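Local coordinates for 16S rRNA (guanine(1405)-N(7))-methyltransferase (PDB 6PI9), which probably methylates N7 of guanosine 1405 in 16S rRNA, using S-adenosyl-L-methionine as methyl donor and thereby conferring resistance to various aminoglycosides, at residues L118-G123 and E171-E176; K184-L189 and E199-L204; R148-T153 and T161-C166. One frame throughout, in Å; residues are numbered along the deposited sequence.

Contact 1 of 3, residues L118-G123 and E171-E176; sequences LDLACG and EIPAEE. With SAH (S-adenosyl-L-homocysteine), chain B.
L118, on strand 117-120, packs its two methyls on E175 of the loop 171-176 without a polar bond. Its CG is anti to its own carbonyl carbon (chi1 -55°), which sends both methyls across to the loop: CD2 rests 3.9 Å from E175 CB, while CD1 faces the E175 main chain, 4.1 Å from E175 O. The two side chains cross obliquely, and the glutamate offers only its first methylene. Bent at chi2 (91°), the E175 chain carries its carboxylate off to R164 in a salt bridge, the side chain also touching L138 and M140 of strand 137-141. D119 has its side chain on the other face of the strand, where OD2 is hydrogen-bonded to N125. L120 returns to the loop side. Its CG lies 4.4 Å from P173 CG, so the branch point of the leucine meets the pucker of the ring, with L200 and L182 packed around the leucine and M140 and L168 around the proline. At A121 the strand ends in a turn with positive phi, and the chain now serves the cofactor product: A121 O accepts a hydrogen bond from the amino N of SAH at 2.8 Å, and A121 CB sits 3.2 Å from SAH O4'. C122 O comes within 3.5 Å of SAH CA. G123, also at positive phi (53°), runs its CA past the ribose, 3.8 Å from SAH O3', while its N is hydrogen-bonded to D141. This is the glycine-containing loop of class I methyltransferases, placed directly after the first strand of the Rossmann-like sheet. Between the two segments the contact is apolar packing without a hydrogen bond, and the carboxylates of E171 and E175 are paired with R164; the strand thus combines an apolar flank with a polar, SAH-binding end.

Contact 2 of 3, residues K184-L189 and E199-L204; sequences KLLPVL and ELLASL
L200 of helix 196-203 sends its CD2 methyl into the hollow between L185, just before helix 186-192, and L189, one turn on. L189 CD2 lies only 3.5 Å from L200 CD2, closer than normal van der Waals contact, and the two leucines cross at about a right angle; L185 CD2 is a looser neighbour of the same L200 methyl at 4.4 Å. Both L189 and L200 hold CG anti to the backbone N (chi1 -167° and 177°), which extends each branch across the gap between helices whose nearest CA atoms, those of L186 and L200, are 9.3 Å apart. A second meeting lies beside the first. L186 CD1 and L201 CD1 touch methyl to methyl at 3.9 Å, with CG of each leucine beside its own backbone N. Around them, V211 touches both L186 and L201, L182 touches L200 and L201, and helix 225-236 adds W232 and F233 against L186 and I236 against L201. L185 and L189 also look toward the ligand, the first packing on A121 and the second on L168, with the L189 side chain about 4 Å from SAH. Backbone bonds fix the helix ends that carry these knobs: L189 N donates to L185 O at 3.0 Å, and L200 O accepts from both S203 N and L204 N. S203 OG donates back to E199 O at 3.2 Å. Two short helices packed on the sheet in this way form the connection between parallel strands 179-183 and 208-214, a beta-alpha-beta crossover of the Rossmann-like methyltransferase fold whose start borders the SAH site, through K184 and L189.

Contact 3 of 3, residues R148-T153 and T161-C166; sequences RLVNET and TRARAC
N151 and R162 bring their CA atoms to 5.1 Å where helix 148-153 passes strand 162-165. The axes of the two short segments come within 6.7 Å and run nearly antiparallel, at 154° between their N-to-C directions. The close approach is consistent with a small residue, A163, pointing at the helix, and with the N151 amide reaching the strand backbone. N151 grips the main chain of A163 with both ends of that amide: A163 N donates to N151 OD1 at 2.8 Å, while N151 ND2 donates to A163 O, also at 2.8 Å, the carbonyl oxygen lying in the plane of the amide. Both hydrogen bonds are fairly straight, at 158° and 160°, although each donor is tilted from the carbonyl plane of its acceptor. Together they fix the rotation of the amide. The bonds matter to the sheet. R162 and R164 pair their backbones with strand 137-141, which leaves the A163 N-H and C=O pointing to the outer edge of this strand, the outermost of the sheet within this chain; N151 occupies those groups. Strand 137-141, helix 144-157 and strand 162-165 form a beta-alpha-beta unit, and this pair ties its helix to its second strand. Beside the amide, V150 CG1, anti to its backbone N, lies 3.7 Å from A163 CB and 4.2 Å from T161 CG2, forming the apolar half of the interface. N151 OD1 additionally approaches R162 CA at 3.2 Å and lies alongside the R162 chain, which bends at chi2 and turns its guanidinium back so that NH1 donates to T161 O, with a further bond to W159. T161 OG1 is hydrogen-bonded to A137.

Overall arrangement
All three contacts belong to one Rossmann-like domain and come in the chain order 118-123, 148-166, 171-176, then 184-204, so that contact 3 falls within the span between the two halves of contact 1, and contact 2 follows both. Contact 1 is central: its centre lies 10 Å from that of contact 2 and 12 Å from that of contact 3, whereas contacts 2 and 3 are 21 Å apart and do not touch. Contact 1 meets contact 2 through A121 with L185 and I172 with S203, while R164 of contact 3 reaches its acidic residues. Every contact includes residues of the SAH pocket; contacts 1 to 3 thus tie the loops and helices around that pocket to the one sheet.

Contact 1 of 3, residues L118-G123 and E171-E176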
loop_
_atom_site.group_PDB
_atom_site.type_symbol
_atom_site.label_atom_id
_atom_site.label_comp_id
_atom_site.label_asym_id
_atom_site.label_seq_id
_atom_site.Cartn_x
_atom_site.Cartn_y
_atom_site.Cartn_z
ATOM N N LEU A 118 -20.696 0.390 -14.871
ATOM C CA LEU A 118 -19.300 0.701 -15.177
ATOM C C LEU A 118 -18.485 0.482 -13.906
ATOM O O LEU A 118 -18.869 0.974 -12.865
ATOM C CB LEU A 118 -19.158 2.165 -15.572
ATOM C CG LEU A 118 -20.014 2.684 -16.708
ATOM C CD1 LEU A 118 -19.549 4.104 -17.012
ATOM C CD2 LEU A 118 -19.907 1.773 -17.904
ATOM N N ASP A 119 -17.361 -0.227 -13.981
ATOM C CA ASP A 119 -16.530 -0.450 -12.779
ATOM C C ASP A 119 -15.209 0.262 -13.059
ATOM O O ASP A 119 -14.401 -0.237 -13.837
ATOM C CB ASP A 119 -16.346 -1.947 -12.545
ATOM C CG ASP A 119 -15.750 -2.277 -11.212
ATOM O OD1 ASP A 119 -15.174 -1.372 -10.534
ATOM O OD2 ASP A 119 -15.875 -3.486 -10.843
ATOM N N LEU A 120 -14.992 1.445 -12.444
ATOM C CA LEU A 120 -13.895 2.325 -12.856
ATOM C C LEU A 120 -12.693 1.990 -11.999
ATOM O O LEU A 120 -12.825 1.904 -10.775
ATOM C CB LEU A 120 -14.231 3.802 -12.649
ATOM C CG LEU A 120 -14.932 4.586 -13.743
ATOM C CD1 LEU A 120 -16.273 3.996 -13.923
ATOM C CD2 LEU A 120 -15.082 6.033 -13.305
ATOM N N ALA A 121 -11.553 1.758 -12.644
ATOM C CA ALA A 121 -10.375 1.259 -11.961
ATOM C C ALA A 121 -10.737 -0.046 -11.272
ATOM O O ALA A 121 -10.628 -0.204 -10.065
ATOM C CB ALA A 121 -9.841 2.291 -10.957
ATOM N N CYS A 122 -11.164 -1.009 -12.098
ATOM C CA CYS A 122 -11.940 -2.154 -11.649
ATOM C C CYS A 122 -11.111 -3.207 -10.949
ATOM O O CYS A 122 -11.677 -3.990 -10.184
ATOM C CB CYS A 122 -12.667 -2.811 -12.841
ATOM S SG CYS A 122 -11.553 -3.480 -14.124
ATOM N N GLY A 123 -9.795 -3.225 -11.172
ATOM C CA GLY A 123 -8.988 -4.308 -10.623
ATOM C C GLY A 123 -9.570 -5.642 -11.019
ATOM O O GLY A 123 -9.922 -5.855 -12.172
ATOM N N GLU A 171 -8.811 10.354 -19.546
ATOM C CA GLU A 171 -10.088 10.043 -20.182
ATOM C C GLU A 171 -11.191 10.135 -19.134
ATOM O O GLU A 171 -11.029 9.600 -18.044
ATOM C CB GLU A 171 -10.046 8.628 -20.794
ATOM C CG GLU A 171 -11.348 8.191 -21.417
ATOM C CD GLU A 171 -11.411 6.698 -21.820
ATOM O OE1 GLU A 171 -10.389 5.963 -21.844
ATOM O OE2 GLU A 171 -12.523 6.273 -22.157
ATOM N N ILE A 172 -12.290 10.792 -19.457
ATOM C CA ILE A 172 -13.513 10.694 -18.647
ATOM C C ILE A 172 -14.416 9.730 -19.367
ATOM O O ILE A 172 -14.795 10.002 -20.538
ATOM C CB ILE A 172 -14.147 12.079 -18.449
ATOM C CG1 ILE A 172 -13.377 12.812 -17.339
ATOM C CG2 ILE A 172 -15.617 11.953 -18.071
ATOM C CD1 ILE A 172 -13.970 14.150 -16.980
ATOM N N PRO A 173 -14.664 8.519 -18.847
ATOM C CA PRO A 173 -15.410 7.503 -19.605
ATOM C C PRO A 173 -16.715 8.053 -20.122
ATOM O O PRO A 173 -17.484 8.674 -19.366
ATOM C CB PRO A 173 -15.651 6.389 -18.593
ATOM C CG PRO A 173 -14.424 6.524 -17.621
ATOM C CD PRO A 173 -14.145 8.000 -17.552
ATOM N N ALA A 174 -16.967 7.811 -21.417
ATOM C CA ALA A 174 -18.132 8.348 -22.106
ATOM C C ALA A 174 -19.298 7.360 -22.185
ATOM O O ALA A 174 -20.350 7.704 -22.741
ATOM C CB ALA A 174 -17.735 8.805 -23.511
ATOM N N GLU A 175 -19.157 6.161 -21.624
ATOM C CA GLU A 175 -20.201 5.158 -21.742
ATOM C C GLU A 175 -21.445 5.587 -20.971
ATOM O O GLU A 175 -21.364 6.329 -19.979
ATOM C CB GLU A 175 -19.706 3.804 -21.228
ATOM C CG GLU A 175 -18.622 3.204 -22.131
ATOM C CD GLU A 175 -17.207 3.589 -21.708
ATOM O OE1 GLU A 175 -16.252 2.951 -22.209
ATOM O OE2 GLU A 175 -17.053 4.512 -20.865
ATOM N N GLU A 176 -22.601 5.130 -21.461
ATOM C CA GLU A 176 -23.870 5.208 -20.748
ATOM C C GLU A 176 -24.012 4.022 -19.818
ATOM O O GLU A 176 -23.782 2.882 -20.226
ATOM C CB GLU A 176 -25.041 5.151 -21.717
ATOM C CG GLU A 176 -25.053 6.232 -22.692
ATOM C CD GLU A 176 -26.396 6.910 -22.807
ATOM O OE1 GLU A 176 -26.388 8.154 -22.824
ATOM O OE2 GLU A 176 -27.442 6.218 -22.943
HETATM N N SAH B . -11.982 -0.671 -7.610
HETATM C CA SAH B . -11.229 -1.924 -7.383
HETATM C CB SAH B . -9.735 -1.654 -7.343
HETATM C CG SAH B . -9.235 -0.558 -6.358
HETATM S SD SAH B . -7.386 -0.574 -6.237
HETATM C C SAH B . -11.669 -2.596 -6.068
HETATM O O SAH B . -12.165 -1.856 -5.193
HETATM O OXT SAH B . -11.496 -3.813 -5.858
HETATM C "C5'" SAH B . -7.040 0.914 -7.271
HETATM C "C4'" SAH B . -7.069 0.624 -8.801
HETATM O "O4'" SAH B . -7.001 1.870 -9.530
HETATM C "C3'" SAH B . -5.967 -0.304 -9.389
HETATM O "O3'" SAH B . -6.562 -1.417 -10.086
HETATM C "C2'" SAH B . -5.198 0.569 -10.379
HETATM O "O2'" SAH B . -4.830 -0.207 -11.521
HETATM C "C1'" SAH B . -6.284 1.591 -10.746
HETATM N N9 SAH B . -5.774 2.885 -11.159
HETATM C C8 SAH B . -4.891 3.683 -10.479
HETATM N N7 SAH B . -4.784 4.863 -11.161
HETATM C C5 SAH B . -5.553 4.767 -12.293
HETATM C C6 SAH B . -5.788 5.603 -13.360
HETATM N N6 SAH B . -5.179 6.761 -13.503
HETATM N N1 SAH B . -6.716 5.206 -14.309
HETATM C C2 SAH B . -7.308 3.989 -14.254
HETATM N N3 SAH B . -7.079 3.130 -13.212
HETATM C C4 SAH B . -6.201 3.556 -12.260
#

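Contact 2 of 3, residues K184-L189 and E199-L204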
loop_
_atom_site.group_PDB
_atom_site.type_symbol
_atom_site.label_atom_id
_atom_site.label_comp_id
_atom_site.label_asym_id
_atom_site.label_seq_id
_atom_site.Cartn_x
_atom_site.Cartn_y
_atom_site.Cartn_z
ATOM N N LYS A 184 -12.525 2.560 -3.853
ATOM C CA LYS A 184 -11.139 2.725 -3.402
ATOM C C LYS A 184 -10.301 3.409 -4.463
ATOM O O LYS A 184 -9.142 3.033 -4.744
ATOM C CB LYS A 184 -10.557 1.361 -3.033
ATOM C CG LYS A 184 -11.298 0.796 -1.803
ATOM C CD LYS A 184 -10.818 -0.702 -1.576
ATOM C CE LYS A 184 -11.508 -1.320 -0.318
ATOM N NZ LYS A 184 -11.184 -2.821 -0.308
ATOM N N LEU A 185 -10.896 4.395 -5.075
ATOM C CA LEU A 185 -10.318 5.035 -6.248
ATOM C C LEU A 185 -10.058 6.519 -6.060
ATOM O O LEU A 185 -9.016 7.010 -6.470
ATOM C CB LEU A 185 -11.286 4.854 -7.436
ATOM C CG LEU A 185 -10.976 5.775 -8.626
ATOM C CD1 LEU A 185 -9.605 5.429 -9.217
ATOM C CD2 LEU A 185 -12.061 5.556 -9.685
ATOM N N LEU A 186 -10.993 7.270 -5.468
ATOM C CA LEU A 186 -10.830 8.725 -5.513
ATOM C C LEU A 186 -9.554 9.208 -4.816
ATOM O O LEU A 186 -8.951 10.171 -5.327
ATOM C CB LEU A 186 -12.076 9.417 -4.911
ATOM C CG LEU A 186 -13.354 9.250 -5.759
ATOM C CD1 LEU A 186 -14.501 10.190 -5.237
ATOM C CD2 LEU A 186 -13.100 9.495 -7.253
ATOM N N PRO A 187 -9.096 8.642 -3.681
ATOM C CA PRO A 187 -7.842 9.181 -3.110
ATOM C C PRO A 187 -6.664 9.017 -4.016
ATOM O O PRO A 187 -5.848 9.937 -4.097
ATOM C CB PRO A 187 -7.630 8.391 -1.797
ATOM C CG PRO A 187 -9.048 8.003 -1.389
ATOM C CD PRO A 187 -9.780 7.759 -2.712
ATOM N N VAL A 188 -6.552 7.892 -4.720
ATOM C CA VAL A 188 -5.350 7.735 -5.525
ATOM C C VAL A 188 -5.476 8.555 -6.790
ATOM O O VAL A 188 -4.481 9.020 -7.333
ATOM C CB VAL A 188 -5.073 6.256 -5.831
ATOM C CG1 VAL A 188 -6.034 5.748 -6.852
ATOM C CG2 VAL A 188 -3.619 6.068 -6.382
ATOM N N LEU A 189 -6.700 8.767 -7.284
ATOM C CA LEU A 189 -6.837 9.645 -8.440
ATOM C C LEU A 189 -6.485 11.087 -8.075
ATOM O O LEU A 189 -5.793 11.771 -8.825
ATOM C CB LEU A 189 -8.282 9.506 -8.940
ATOM C CG LEU A 189 -8.714 10.040 -10.273
ATOM C CD1 LEU A 189 -8.122 9.102 -11.342
ATOM C CD2 LEU A 189 -10.247 9.960 -10.263
ATOM N N GLU A 199 -13.898 16.353 -11.043
ATOM C CA GLU A 199 -14.163 16.467 -12.478
ATOM C C GLU A 199 -14.760 15.160 -13.003
ATOM O O GLU A 199 -15.697 15.168 -13.806
ATOM C CB GLU A 199 -12.864 16.807 -13.189
ATOM C CG GLU A 199 -12.993 17.008 -14.641
ATOM C CD GLU A 199 -11.691 17.524 -15.241
ATOM O OE1 GLU A 199 -11.770 17.998 -16.407
ATOM O OE2 GLU A 199 -10.603 17.449 -14.551
ATOM N N LEU A 200 -14.244 14.031 -12.519
ATOM C CA LEU A 200 -14.772 12.731 -12.898
ATOM C C LEU A 200 -16.209 12.548 -12.418
ATOM O O LEU A 200 -17.082 12.151 -13.193
ATOM C CB LEU A 200 -13.871 11.634 -12.340
ATOM C CG LEU A 200 -14.290 10.180 -12.565
ATOM C CD1 LEU A 200 -14.364 9.917 -14.072
ATOM C CD2 LEU A 200 -13.229 9.208 -11.912
ATOM N N LEU A 201 -16.472 12.811 -11.128
ATOM C CA LEU A 201 -17.837 12.640 -10.615
ATOM C C LEU A 201 -18.843 13.490 -11.384
ATOM O O LEU A 201 -19.959 13.035 -11.683
ATOM C CB LEU A 201 -17.863 13.005 -9.120
ATOM C CG LEU A 201 -17.107 12.105 -8.146
ATOM C CD1 LEU A 201 -16.919 12.850 -6.842
ATOM C CD2 LEU A 201 -17.834 10.777 -7.843
ATOM N N ALA A 202 -18.484 14.738 -11.705
ATOM C CA ALA A 202 -19.441 15.633 -12.361
ATOM C C ALA A 202 -19.739 15.250 -13.811
ATOM O O ALA A 202 -20.739 15.725 -14.370
ATOM C CB ALA A 202 -18.931 17.076 -12.323
ATOM N N SER A 203 -18.907 14.426 -14.441
ATOM C CA SER A 203 -19.028 14.166 -15.873
ATOM C C SER A 203 -19.489 12.757 -16.236
ATOM O O SER A 203 -19.867 12.533 -17.408
ATOM C CB SER A 203 -17.684 14.423 -16.578
ATOM O OG SER A 203 -17.283 15.781 -16.479
ATOM N N LEU A 204 -19.443 11.802 -15.298
ATOM C CA LEU A 204 -19.905 10.447 -15.587
ATOM C C LEU A 204 -21.370 10.438 -16.024
ATOM O O LEU A 204 -22.208 11.170 -15.486
ATOM C CB LEU A 204 -19.704 9.561 -14.355
ATOM C CG LEU A 204 -18.248 9.164 -14.155
ATOM C CD1 LEU A 204 -18.067 8.495 -12.784
ATOM C CD2 LEU A 204 -17.708 8.269 -15.305
#

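Contact 3 of 3, residues R148-T153 and T161-C166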
loop_
_atom_site.group_PDB
_atom_site.type_symbol
_atom_site.label_atom_id
_atom_site.label_comp_id
_atom_site.label_asym_id
_atom_site.label_seq_id
_atom_site.Cartn_x
_atom_site.Cartn_y
_atom_site.Cartn_z
ATOM N N ARG A 148 -7.190 -8.287 -18.741
ATOM C CA ARG A 148 -7.166 -9.553 -19.472
ATOM C C ARG A 148 -7.893 -10.647 -18.710
ATOM O O ARG A 148 -8.628 -11.446 -19.301
ATOM C CB ARG A 148 -5.726 -9.988 -19.725
ATOM C CG ARG A 148 -5.127 -9.380 -20.965
ATOM C CD ARG A 148 -3.625 -9.203 -20.832
ATOM N NE ARG A 148 -3.140 -8.269 -21.833
ATOM C CZ ARG A 148 -2.033 -7.549 -21.705
ATOM N NH1 ARG A 148 -1.311 -7.643 -20.580
ATOM N NH2 ARG A 148 -1.654 -6.727 -22.692
ATOM N N LEU A 149 -7.653 -10.726 -17.393
ATOM C CA LEU A 149 -8.281 -11.756 -16.570
ATOM C C LEU A 149 -9.791 -11.604 -16.554
ATOM O O LEU A 149 -10.531 -12.597 -16.621
ATOM C CB LEU A 149 -7.741 -11.685 -15.144
ATOM C CG LEU A 149 -6.329 -12.235 -14.939
ATOM C CD1 LEU A 149 -5.907 -12.066 -13.476
ATOM C CD2 LEU A 149 -6.255 -13.675 -15.380
ATOM N N VAL A 150 -10.259 -10.363 -16.464
ATOM C CA VAL A 150 -11.692 -10.107 -16.462
ATOM C C VAL A 150 -12.331 -10.595 -17.753
ATOM O O VAL A 150 -13.330 -11.308 -17.726
ATOM C CB VAL A 150 -11.951 -8.621 -16.229
ATOM C CG1 VAL A 150 -13.402 -8.314 -16.526
ATOM C CG2 VAL A 150 -11.591 -8.310 -14.775
ATOM N N ASN A 151 -11.768 -10.211 -18.902
ATOM C CA ASN A 151 -12.355 -10.609 -20.185
ATOM C C ASN A 151 -12.342 -12.122 -20.365
ATOM O O ASN A 151 -13.315 -12.709 -20.867
ATOM C CB ASN A 151 -11.601 -9.934 -21.342
ATOM C CG ASN A 151 -11.977 -8.488 -21.496
ATOM O OD1 ASN A 151 -13.139 -8.158 -21.321
ATOM N ND2 ASN A 151 -11.004 -7.613 -21.811
ATOM N N GLU A 152 -11.236 -12.771 -20.005
ATOM C CA GLU A 152 -11.148 -14.222 -20.143
ATOM C C GLU A 152 -12.170 -14.927 -19.259
ATOM O O GLU A 152 -12.856 -15.860 -19.694
ATOM C CB GLU A 152 -9.740 -14.682 -19.784
ATOM C CG GLU A 152 -8.695 -14.227 -20.777
ATOM C CD GLU A 152 -7.329 -14.821 -20.493
ATOM O OE1 GLU A 152 -7.272 -16.029 -20.127
ATOM O OE2 GLU A 152 -6.321 -14.083 -20.648
ATOM N N THR A 153 -12.269 -14.506 -17.998
ATOM C CA THR A 153 -13.203 -15.159 -17.090
ATOM C C THR A 153 -14.633 -14.953 -17.561
ATOM O O THR A 153 -15.446 -15.884 -17.558
ATOM C CB THR A 153 -13.006 -14.609 -15.673
ATOM O OG1 THR A 153 -11.642 -14.819 -15.281
ATOM C CG2 THR A 153 -13.973 -15.273 -14.665
ATOM N N THR A 161 -20.229 -9.114 -19.142
ATOM C CA THR A 161 -19.162 -8.306 -18.579
ATOM C C THR A 161 -17.894 -8.359 -19.424
ATOM O O THR A 161 -17.511 -9.414 -19.933
ATOM C CB THR A 161 -18.889 -8.789 -17.152
ATOM O OG1 THR A 161 -19.964 -8.354 -16.317
ATOM C CG2 THR A 161 -17.615 -8.204 -16.571
ATOM N N ARG A 162 -17.235 -7.203 -19.536
ATOM C CA ARG A 162 -15.993 -7.051 -20.294
ATOM C C ARG A 162 -15.156 -6.010 -19.566
ATOM O O ARG A 162 -15.661 -5.272 -18.733
ATOM C CB ARG A 162 -16.242 -6.584 -21.730
ATOM C CG ARG A 162 -16.927 -7.590 -22.675
ATOM C CD ARG A 162 -16.135 -8.857 -22.893
ATOM N NE ARG A 162 -16.786 -9.764 -23.854
ATOM C CZ ARG A 162 -17.723 -10.667 -23.529
ATOM N NH1 ARG A 162 -18.114 -10.801 -22.273
ATOM N NH2 ARG A 162 -18.258 -11.464 -24.466
ATOM N N ALA A 163 -13.880 -5.899 -19.938
ATOM C CA ALA A 163 -13.043 -4.820 -19.412
ATOM C C ALA A 163 -12.177 -4.263 -20.535
ATOM O O ALA A 163 -11.928 -4.931 -21.542
ATOM C CB ALA A 163 -12.140 -5.282 -18.269
ATOM N N ARG A 164 -11.715 -3.023 -20.348
ATOM C CA ARG A 164 -10.862 -2.414 -21.351
ATOM C C ARG A 164 -9.866 -1.488 -20.674
ATOM O O ARG A 164 -10.052 -1.044 -19.542
ATOM C CB ARG A 164 -11.685 -1.615 -22.356
ATOM C CG ARG A 164 -12.455 -0.503 -21.612
ATOM C CD ARG A 164 -12.583 0.642 -22.523
ATOM N NE ARG A 164 -13.354 1.796 -22.074
ATOM C CZ ARG A 164 -12.843 2.994 -21.817
ATOM N NH1 ARG A 164 -11.519 3.222 -21.919
ATOM N NH2 ARG A 164 -13.671 3.980 -21.506
ATOM N N ALA A 165 -8.787 -1.208 -21.389
ATOM C CA ALA A 165 -7.807 -0.229 -20.897
ATOM C C ALA A 165 -8.416 1.158 -20.690
ATOM O O ALA A 165 -9.063 1.703 -21.589
ATOM C CB ALA A 165 -6.694 -0.135 -21.929
ATOM N N CYS A 166 -8.048 1.824 -19.595
ATOM C CA CYS A 166 -8.515 3.201 -19.429
ATOM C C CYS A 166 -7.627 3.921 -18.432
ATOM O O CYS A 166 -7.520 3.437 -17.301
ATOM C CB CYS A 166 -9.940 3.191 -18.843
ATOM S SG CYS A 166 -10.516 4.851 -18.440
#